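Local coordinates for protein glutamate receptor 1 (Adineta vaga, PDB 4IO3) that binds glutamate and aspartate in its clamshell ligand-binding domain and probably gates an ion channel in the membrane in response, at residues 15-20 with 65-70; 80-85 with 208-213. All coordinates share one frame; numbering follows the deposited sequence.

Interaction 1. Residues 15-20 with 65-70; sequences IESVPF and TSYTGL. With ASP (aspartic acid), chain C.
Ile15 and Tyr67 make the main contact between the loop after strand 9-14 and the start of helix 67-75. Both belong to the periplasmic-binding-protein fold of ionotropic glutamate receptor ligand-binding domains, here with aspartate bound. No hydrogen bond joins the two segments. The contact is apolar and aromatic.

Thr65 meets the end of Ile15 with its backbone: CD1 of Ile15 lies 3.7 Å from Thr65 O. Thr65 OG1 is hydrogen-bonded to Pro62 O. Ser66 is the N-cap of the helix. Its OG accepts from Gly69 N at 2.9 Å, a capping bond that holds the first turn of the helix.

Tyr67 follows, with its ring held between protein and ligand. Ile15 CD1 sits over the centre of one face in a CH-pi contact, 3.8 Å from the centroid. CB of the bound aspartate sits over the centre of the opposite face, 3.5 Å above the plane. These two groups probably hold the rotation of the ring. Ile15 reaches the ring because CG1 is anti to the backbone N (chi1 -174°) and the chain then stays extended. Its other branch, CG2, packs against CE2 of the ring at 3.7 Å. The phenol oxygen bonds to Asp85 and Arg162, which anchor the hydroxyl end of the ring. Ser17 also bonds to Asp85, through OG, so one carboxylate links both segments. Ser17 comes close to Tyr67 through carbon: its CB is 3.5 Å from Tyr67 OH.

Leu70 lies one helical turn on and closes the apolar patch beside Ile15. Its CD2 methyl comes 3.8 Å from Ile15 CG2.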
ATOM      1  N   ILE A  15     -19.067   8.174   2.494  1.00 11.83           N
ATOM      2  CA  ILE A  15     -18.989   9.616   2.204  1.00 11.77           C
ATOM      3  C   ILE A  15     -19.008   9.843   0.689  1.00 12.81           C
ATOM      4  O   ILE A  15     -18.312   9.161  -0.078  1.00 11.59           O
ATOM      5  CB  ILE A  15     -17.757  10.232   2.893  1.00 11.84           C
ATOM      6  CG1 ILE A  15     -17.730  11.766   2.724  1.00 13.12           C
ATOM      7  CG2 ILE A  15     -16.427   9.560   2.424  1.00 11.33           C
ATOM      8  CD1 ILE A  15     -16.671  12.431   3.578  1.00 14.43           C
ATOM      9  N   GLU A  16     -19.817  10.811   0.263  1.00 14.62           N
ATOM     10  CA  GLU A  16     -20.010  11.067  -1.160  1.00 13.30           C
ATOM     11  C   GLU A  16     -18.686  11.406  -1.868  1.00 12.71           C
ATOM     12  O   GLU A  16     -17.959  12.317  -1.460  1.00 13.64           O
ATOM     13  CB  GLU A  16     -21.040  12.194  -1.378  1.00 14.12           C
ATOM     14  CG  GLU A  16     -21.381  12.452  -2.835  1.00 17.32           C
ATOM     15  CD  GLU A  16     -22.536  13.444  -3.014  1.00 36.42           C
ATOM     16  OE1 GLU A  16     -23.176  13.823  -2.005  1.00 35.69           O
ATOM     17  OE2 GLU A  16     -22.815  13.842  -4.171  1.00 39.71           O
ATOM     18  N   SER A  17     -18.436  10.681  -2.961  1.00 12.93           N
ATOM     19  CA  SER A  17     -17.245  10.865  -3.787  1.00 11.87           C
ATOM     20  C   SER A  17     -17.380  10.033  -5.039  1.00 12.90           C
ATOM     21  O   SER A  17     -17.258   8.819  -4.971  1.00 13.27           O
ATOM     22  CB  SER A  17     -15.999  10.422  -3.046  1.00 13.62           C
ATOM     23  OG  SER A  17     -14.875  10.680  -3.868  1.00 13.96           O
ATOM     24  N   VAL A  18     -17.684  10.646  -6.181  1.00 13.90           N
ATOM     25  CA  VAL A  18     -17.903   9.803  -7.354  1.00 13.84           C
ATOM     26  C   VAL A  18     -16.549   9.347  -7.884  1.00 11.71           C
ATOM     27  O   VAL A  18     -15.601  10.129  -7.916  1.00 12.42           O
ATOM     28  CB  VAL A  18     -18.700  10.535  -8.475  1.00 18.63           C
ATOM     29  CG1 VAL A  18     -19.969  11.144  -7.906  1.00 20.82           C
ATOM     30  CG2 VAL A  18     -17.861  11.576  -9.120  1.00 25.29           C
ATOM     31  N   PRO A  19     -16.413   8.068  -8.284  1.00 11.12           N
ATOM     32  CA  PRO A  19     -17.387   6.980  -8.356  1.00 14.27           C
ATOM     33  C   PRO A  19     -17.185   5.955  -7.229  1.00 13.55           C
ATOM     34  O   PRO A  19     -17.546   4.797  -7.371  1.00 12.74           O
ATOM     35  CB  PRO A  19     -17.066   6.360  -9.711  1.00 14.38           C
ATOM     36  CG  PRO A  19     -15.529   6.428  -9.764  1.00 11.27           C
ATOM     37  CD  PRO A  19     -15.152   7.698  -8.952  1.00 10.86           C
ATOM     38  N   PHE A  20     -16.594   6.373  -6.114  1.00 10.03           N
ATOM     39  CA  PHE A  20     -16.528   5.523  -4.929  1.00 10.54           C
ATOM     40  C   PHE A  20     -17.912   5.347  -4.282  1.00 11.86           C
ATOM     41  O   PHE A  20     -18.397   4.219  -4.067  1.00 11.21           O
ATOM     42  CB  PHE A  20     -15.559   6.142  -3.916  1.00 10.92           C
ATOM     43  CG  PHE A  20     -14.104   5.824  -4.195  1.00  9.17           C
ATOM     44  CD1 PHE A  20     -13.612   4.554  -3.984  1.00 10.89           C
ATOM     45  CD2 PHE A  20     -13.228   6.796  -4.681  1.00  9.40           C
ATOM     46  CE1 PHE A  20     -12.276   4.264  -4.226  1.00 13.51           C
ATOM     47  CE2 PHE A  20     -11.924   6.499  -4.958  1.00  9.26           C
ATOM     48  CZ  PHE A  20     -11.432   5.245  -4.738  1.00 11.20           C
ATOM     49  N   THR A  65     -20.116  16.892   5.831  1.00 24.57           N
ATOM     50  CA  THR A  65     -19.069  16.181   6.569  1.00 21.08           C
ATOM     51  C   THR A  65     -17.751  16.179   5.797  1.00 19.92           C
ATOM     52  O   THR A  65     -17.712  15.852   4.600  1.00 19.60           O
ATOM     53  CB  THR A  65     -19.462  14.720   6.800  1.00 23.66           C
ATOM     54  OG1 THR A  65     -20.690  14.645   7.516  1.00 24.43           O
ATOM     55  CG2 THR A  65     -18.408  14.020   7.617  1.00 22.41           C
ATOM     56  N   SER A  66     -16.663  16.533   6.480  1.00 16.21           N
ATOM     57  CA  SER A  66     -15.339  16.466   5.867  1.00 12.19           C
ATOM     58  C   SER A  66     -14.706  15.093   6.093  1.00 14.60           C
ATOM     59  O   SER A  66     -15.229  14.296   6.876  1.00 12.86           O
ATOM     60  CB  SER A  66     -14.420  17.508   6.463  1.00 16.64           C
ATOM     61  OG  SER A  66     -14.146  17.224   7.827  1.00 16.37           O
ATOM     62  N   TYR A  67     -13.592  14.820   5.420  1.00 11.65           N
ATOM     63  CA  TYR A  67     -12.921  13.526   5.598  1.00 10.87           C
ATOM     64  C   TYR A  67     -12.392  13.415   7.035  1.00 11.63           C
ATOM     65  O   TYR A  67     -12.549  12.382   7.710  1.00 11.77           O
ATOM     66  CB  TYR A  67     -11.838  13.275   4.527  1.00  9.71           C
ATOM     67  CG  TYR A  67     -12.478  12.793   3.255  1.00  9.63           C
ATOM     68  CD1 TYR A  67     -13.155  13.668   2.419  1.00 11.61           C
ATOM     69  CD2 TYR A  67     -12.462  11.443   2.929  1.00  9.84           C
ATOM     70  CE1 TYR A  67     -13.772  13.221   1.292  1.00 12.84           C
ATOM     71  CE2 TYR A  67     -13.092  10.990   1.817  1.00  9.21           C
ATOM     72  CZ  TYR A  67     -13.754  11.866   1.001  1.00 10.19           C
ATOM     73  OH  TYR A  67     -14.393  11.383  -0.128  1.00 12.10           O
ATOM     74  N   THR A  68     -11.787  14.484   7.543  1.00 10.89           N
ATOM     75  CA  THR A  68     -11.356  14.446   8.925  1.00 12.80           C
ATOM     76  C   THR A  68     -12.544  14.317   9.864  1.00 13.40           C
ATOM     77  O   THR A  68     -12.474  13.620  10.885  1.00 11.94           O
ATOM     78  CB  THR A  68     -10.526  15.691   9.255  1.00 20.85           C
ATOM     79  OG1 THR A  68      -9.346  15.642   8.457  1.00 21.45           O
ATOM     80  CG2 THR A  68     -10.153  15.700  10.730  1.00 26.15           C
ATOM     81  N   GLY A  69     -13.657  14.944   9.496  1.00 13.17           N
ATOM     82  CA  GLY A  69     -14.875  14.864  10.283  1.00 13.38           C
ATOM     83  C   GLY A  69     -15.416  13.453  10.392  1.00 11.93           C
ATOM     84  O   GLY A  69     -15.857  13.008  11.462  1.00 14.58           O
ATOM     85  N   LEU A  70     -15.341  12.734   9.279  1.00 11.86           N
ATOM     86  CA  LEU A  70     -15.764  11.337   9.226  1.00  9.74           C
ATOM     87  C   LEU A  70     -14.916  10.457  10.144  1.00 10.90           C
ATOM     88  O   LEU A  70     -15.440   9.643  10.900  1.00 12.92           O
ATOM     89  CB  LEU A  70     -15.712  10.834   7.778  1.00 11.09           C
ATOM     90  CG  LEU A  70     -16.102   9.359   7.614  1.00 13.23           C
ATOM     91  CD1 LEU A  70     -17.567   9.168   8.021  1.00 17.47           C
ATOM     92  CD2 LEU A  70     -15.851   8.957   6.176  1.00 13.08           C
TER
HETATM   93  N   ASP C 301      -8.533  11.127   0.424  1.00  9.43           N
HETATM   94  CA  ASP C 301      -8.731  12.444   1.084  1.00  9.62           C
HETATM   95  C   ASP C 301      -8.770  12.284   2.583  1.00 13.10           C
HETATM   96  O   ASP C 301      -8.925  11.155   3.130  1.00  8.81           O
HETATM   97  CB  ASP C 301     -10.039  13.122   0.634  1.00 10.16           C
HETATM   98  CG  ASP C 301      -9.918  13.795  -0.712  1.00 18.73           C
HETATM   99  OD1 ASP C 301     -10.947  13.845  -1.458  1.00 16.71           O
HETATM  100  OD2 ASP C 301      -8.808  14.293  -1.032  1.00 12.93           O
HETATM  101  OXT ASP C 301      -8.659  13.299   3.285  1.00 11.23           O

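Interaction 2. Residues 80-85 with 208-213; sequences DIAIGD and GIVTPK. With ASP (aspartic acid), chain C.
Segments 80-85 and 208-213 run antiparallel, with end-to-end directions 160° apart, and meet in a single beta bridge at the hydrogen-bonded pair Ala82 and Val210. Ala82 N donates to Val210 O at 3.0 Å, and Val210 N donates back to Ala82 O at 2.9 Å. Strand 81-82 is an outermost strand of the parallel sheet it forms with strands 9-14 and 55-60 of this chain. The bridge joins this edge to strand 200-211 of the mixed sheet. A water extends the link beyond the bridge: it accepts from Gly84 N and donates weakly to Gly208 O.

Ala82 and Val210 face each other through their CB atoms, 4.1 Å apart. Ile81, Ile83 and Ile209 form an apolar group. Ile209 CG2 touches both of the others, 3.9 Å from Ile81 CB and 3.8 Å from Ile83 CG1. Ile83 and Ile209 lie side by side, pointing the same way. Each has CG1 anti to its carbonyl carbon (chi1 -58° and -64°), and their CD1 methyls are 4.0 Å apart. Ile81 instead crosses Ile209 at a slant. Strand 9-14 covers Ile81 and Ile83 through Ile12, and helix 218-230 covers Ile209 through Leu221 and Ile225. Near the start of segment 80-85, Pro212 CD lies 3.2 Å from Asp80 O. That oxygen is buried by the contact and has no hydrogen-bond partner in the model.

Asp85 lies at the end of the same segment, in the ligand site. Its backbone O accepts from the amino group of the bound aspartate. The bridge thus ties strand 81-82 to strand 200-211 a few residues before a ligand-binding carbonyl, which is consistent with a firmly held backbone there.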
ATOM      1  N   ASP A  80     -19.271   2.029  13.276  1.00 15.05           N
ATOM      2  CA  ASP A  80     -18.358   0.940  13.617  1.00 12.09           C
ATOM      3  C   ASP A  80     -17.114   0.884  12.699  1.00 17.00           C
ATOM      4  O   ASP A  80     -16.011   0.635  13.170  1.00 14.53           O
ATOM      5  CB  ASP A  80     -19.080  -0.398  13.607  1.00 16.20           C
ATOM      6  CG  ASP A  80     -20.197  -0.442  14.627  1.00 26.22           C
ATOM      7  OD1 ASP A  80     -19.931  -0.144  15.810  1.00 27.03           O
ATOM      8  OD2 ASP A  80     -21.344  -0.704  14.229  1.00 22.44           O
ATOM      9  N   ILE A  81     -17.320   1.063  11.392  1.00 12.07           N
ATOM     10  CA  ILE A  81     -16.234   1.261  10.422  1.00 10.28           C
ATOM     11  C   ILE A  81     -16.649   2.355   9.439  1.00 11.34           C
ATOM     12  O   ILE A  81     -17.822   2.709   9.345  1.00 10.89           O
ATOM     13  CB  ILE A  81     -15.852  -0.036   9.664  1.00  8.84           C
ATOM     14  CG1 ILE A  81     -17.039  -0.556   8.840  1.00 13.20           C
ATOM     15  CG2 ILE A  81     -15.429  -1.132  10.652  1.00 11.81           C
ATOM     16  CD1 ILE A  81     -16.741  -1.745   7.919  1.00 12.28           C
ATOM     17  N   ALA A  82     -15.674   2.894   8.722  1.00  9.63           N
ATOM     18  CA  ALA A  82     -15.949   3.827   7.611  1.00  8.44           C
ATOM     19  C   ALA A  82     -15.160   3.397   6.384  1.00  9.56           C
ATOM     20  O   ALA A  82     -13.976   3.096   6.461  1.00  9.48           O
ATOM     21  CB  ALA A  82     -15.643   5.271   7.989  1.00 10.38           C
ATOM     22  N   ILE A  83     -15.845   3.336   5.252  1.00  8.33           N
ATOM     23  CA  ILE A  83     -15.234   2.842   4.022  1.00  7.41           C
ATOM     24  C   ILE A  83     -15.356   3.902   2.942  1.00 10.09           C
ATOM     25  O   ILE A  83     -16.441   4.424   2.678  1.00  9.39           O
ATOM     26  CB  ILE A  83     -15.927   1.577   3.513  1.00  9.35           C
ATOM     27  CG1 ILE A  83     -15.884   0.459   4.566  1.00 10.81           C
ATOM     28  CG2 ILE A  83     -15.281   1.109   2.262  1.00 10.41           C
ATOM     29  CD1 ILE A  83     -16.610  -0.815   4.123  1.00 14.07           C
ATOM     30  N   GLY A  84     -14.219   4.242   2.344  1.00  8.15           N
ATOM     31  CA  GLY A  84     -14.218   5.180   1.245  1.00  9.58           C
ATOM     32  C   GLY A  84     -12.805   5.463   0.783  1.00  8.82           C
ATOM     33  O   GLY A  84     -11.842   4.716   1.070  1.00  8.96           O
ATOM     34  N   ASP A  85     -12.696   6.565   0.063  1.00  7.41           N
ATOM     35  CA  ASP A  85     -11.439   7.100  -0.388  1.00  7.41           C
ATOM     36  C   ASP A  85     -10.796   7.911   0.729  1.00  7.09           C
ATOM     37  O   ASP A  85     -10.596   9.126   0.610  1.00  7.34           O
ATOM     38  CB  ASP A  85     -11.596   7.919  -1.685  1.00  8.62           C
ATOM     39  CG  ASP A  85     -12.685   9.002  -1.639  1.00 11.38           C
ATOM     40  OD1 ASP A  85     -13.608   8.964  -0.804  1.00 10.11           O
ATOM     41  OD2 ASP A  85     -12.604   9.923  -2.518  1.00 11.97           O
ATOM     42  N   GLY A 208      -7.504   3.152   3.419  1.00  6.61           N
ATOM     43  CA  GLY A 208      -7.822   2.023   4.265  1.00  8.39           C
ATOM     44  C   GLY A 208      -9.193   2.197   4.894  1.00  9.77           C
ATOM     45  O   GLY A 208      -9.706   3.325   4.957  1.00  7.05           O
ATOM     46  N   ILE A 209      -9.790   1.099   5.347  1.00  7.69           N
ATOM     47  CA  ILE A 209     -11.048   1.149   6.075  1.00  7.11           C
ATOM     48  C   ILE A 209     -10.741   1.615   7.486  1.00  7.72           C
ATOM     49  O   ILE A 209      -9.805   1.124   8.136  1.00  8.25           O
ATOM     50  CB  ILE A 209     -11.771  -0.233   6.053  1.00  5.53           C
ATOM     51  CG1 ILE A 209     -12.131  -0.561   4.593  1.00  6.17           C
ATOM     52  CG2 ILE A 209     -12.987  -0.212   6.976  1.00 10.27           C
ATOM     53  CD1 ILE A 209     -12.818  -1.938   4.431  1.00  8.78           C
ATOM     54  N   VAL A 210     -11.491   2.614   7.936  1.00  7.67           N
ATOM     55  CA  VAL A 210     -11.303   3.165   9.274  1.00  6.94           C
ATOM     56  C   VAL A 210     -11.989   2.273  10.288  1.00  9.66           C
ATOM     57  O   VAL A 210     -13.156   1.917  10.099  1.00  9.35           O
ATOM     58  CB  VAL A 210     -11.892   4.571   9.391  1.00  6.10           C
ATOM     59  CG1 VAL A 210     -11.567   5.174  10.761  1.00  8.43           C
ATOM     60  CG2 VAL A 210     -11.348   5.487   8.303  1.00  7.53           C
ATOM     61  N   THR A 211     -11.280   1.895  11.349  1.00  7.77           N
ATOM     62  CA  THR A 211     -11.862   1.104  12.424  1.00  8.49           C
ATOM     63  C   THR A 211     -11.477   1.704  13.778  1.00 10.52           C
ATOM     64  O   THR A 211     -10.566   2.519  13.869  1.00 10.03           O
ATOM     65  CB  THR A 211     -11.373  -0.359  12.427  1.00  9.92           C
ATOM     66  OG1 THR A 211     -10.054  -0.428  12.971  1.00 13.81           O
ATOM     67  CG2 THR A 211     -11.325  -0.956  11.034  1.00  9.65           C
ATOM     68  N   PRO A 212     -12.157   1.290  14.852  1.00 10.93           N
ATOM     69  CA  PRO A 212     -11.727   1.770  16.166  1.00 11.91           C
ATOM     70  C   PRO A 212     -10.329   1.269  16.472  1.00  9.66           C
ATOM     71  O   PRO A 212      -9.914   0.217  15.955  1.00 11.47           O
ATOM     72  CB  PRO A 212     -12.731   1.127  17.122  1.00 14.80           C
ATOM     73  CG  PRO A 212     -13.919   0.787  16.261  1.00 13.56           C
ATOM     74  CD  PRO A 212     -13.363   0.438  14.941  1.00 12.63           C
ATOM     75  N   LYS A 213      -9.601   1.983  17.320  1.00 13.45           N
ATOM     76  CA  LYS A 213      -8.331   1.439  17.792  1.00 16.26           C
ATOM     77  C   LYS A 213      -8.558   0.170  18.596  1.00 16.65           C
ATOM     78  O   LYS A 213      -9.542   0.062  19.300  1.00 15.25           O
ATOM     79  CB  LYS A 213      -7.611   2.461  18.660  1.00 16.68           C
ATOM     80  CG  LYS A 213      -7.131   3.655  17.847  1.00 16.60           C
ATOM     81  CD  LYS A 213      -6.104   4.490  18.588  1.00 20.75           C
ATOM     82  CE  LYS A 213      -6.717   5.178  19.756  1.00 20.57           C
ATOM     83  NZ  LYS A 213      -5.745   6.111  20.403  1.00 23.84           N
TER
HETATM   84  N   ASP C 301      -8.533  11.127   0.424  1.00  9.43           N
HETATM   85  CA  ASP C 301      -8.731  12.444   1.084  1.00  9.62           C
HETATM   86  C   ASP C 301      -8.770  12.284   2.583  1.00 13.10           C
HETATM   87  O   ASP C 301      -8.925  11.155   3.130  1.00  8.81           O
HETATM   88  CB  ASP C 301     -10.039  13.122   0.634  1.00 10.16           C
HETATM   89  CG  ASP C 301      -9.918  13.795  -0.712  1.00 18.73           C
HETATM   90  OD1 ASP C 301     -10.947  13.845  -1.458  1.00 16.71           O
HETATM   91  OD2 ASP C 301      -8.808  14.293  -1.032  1.00 12.93           O
HETATM   92  OXT ASP C 301      -8.659  13.299   3.285  1.00 11.23           O
HETATM   93  O   HOH W   1     -11.838   2.871   3.097  1.00 12.29           O

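From the N terminus, strand 9-14 leads into the loop 15-20. Interaction 1 brings helix 67-75 back to that loop and closes 44 intervening residues. Strand 81-82 follows the helix and opens interaction 2, which closes a longer loop of 122 residues at strand 200-211. The two contacts are in series: they neither nest nor cross. Their centres are 12 Å apart. Asp85, at the end of segment 80-85, joins them through its carboxylate, while Leu70 CD2 packs on Ala82 CB. Together they tie the parallel sheet and helix 67-75 to strand 200-211, and both contacts touch the bound aspartate.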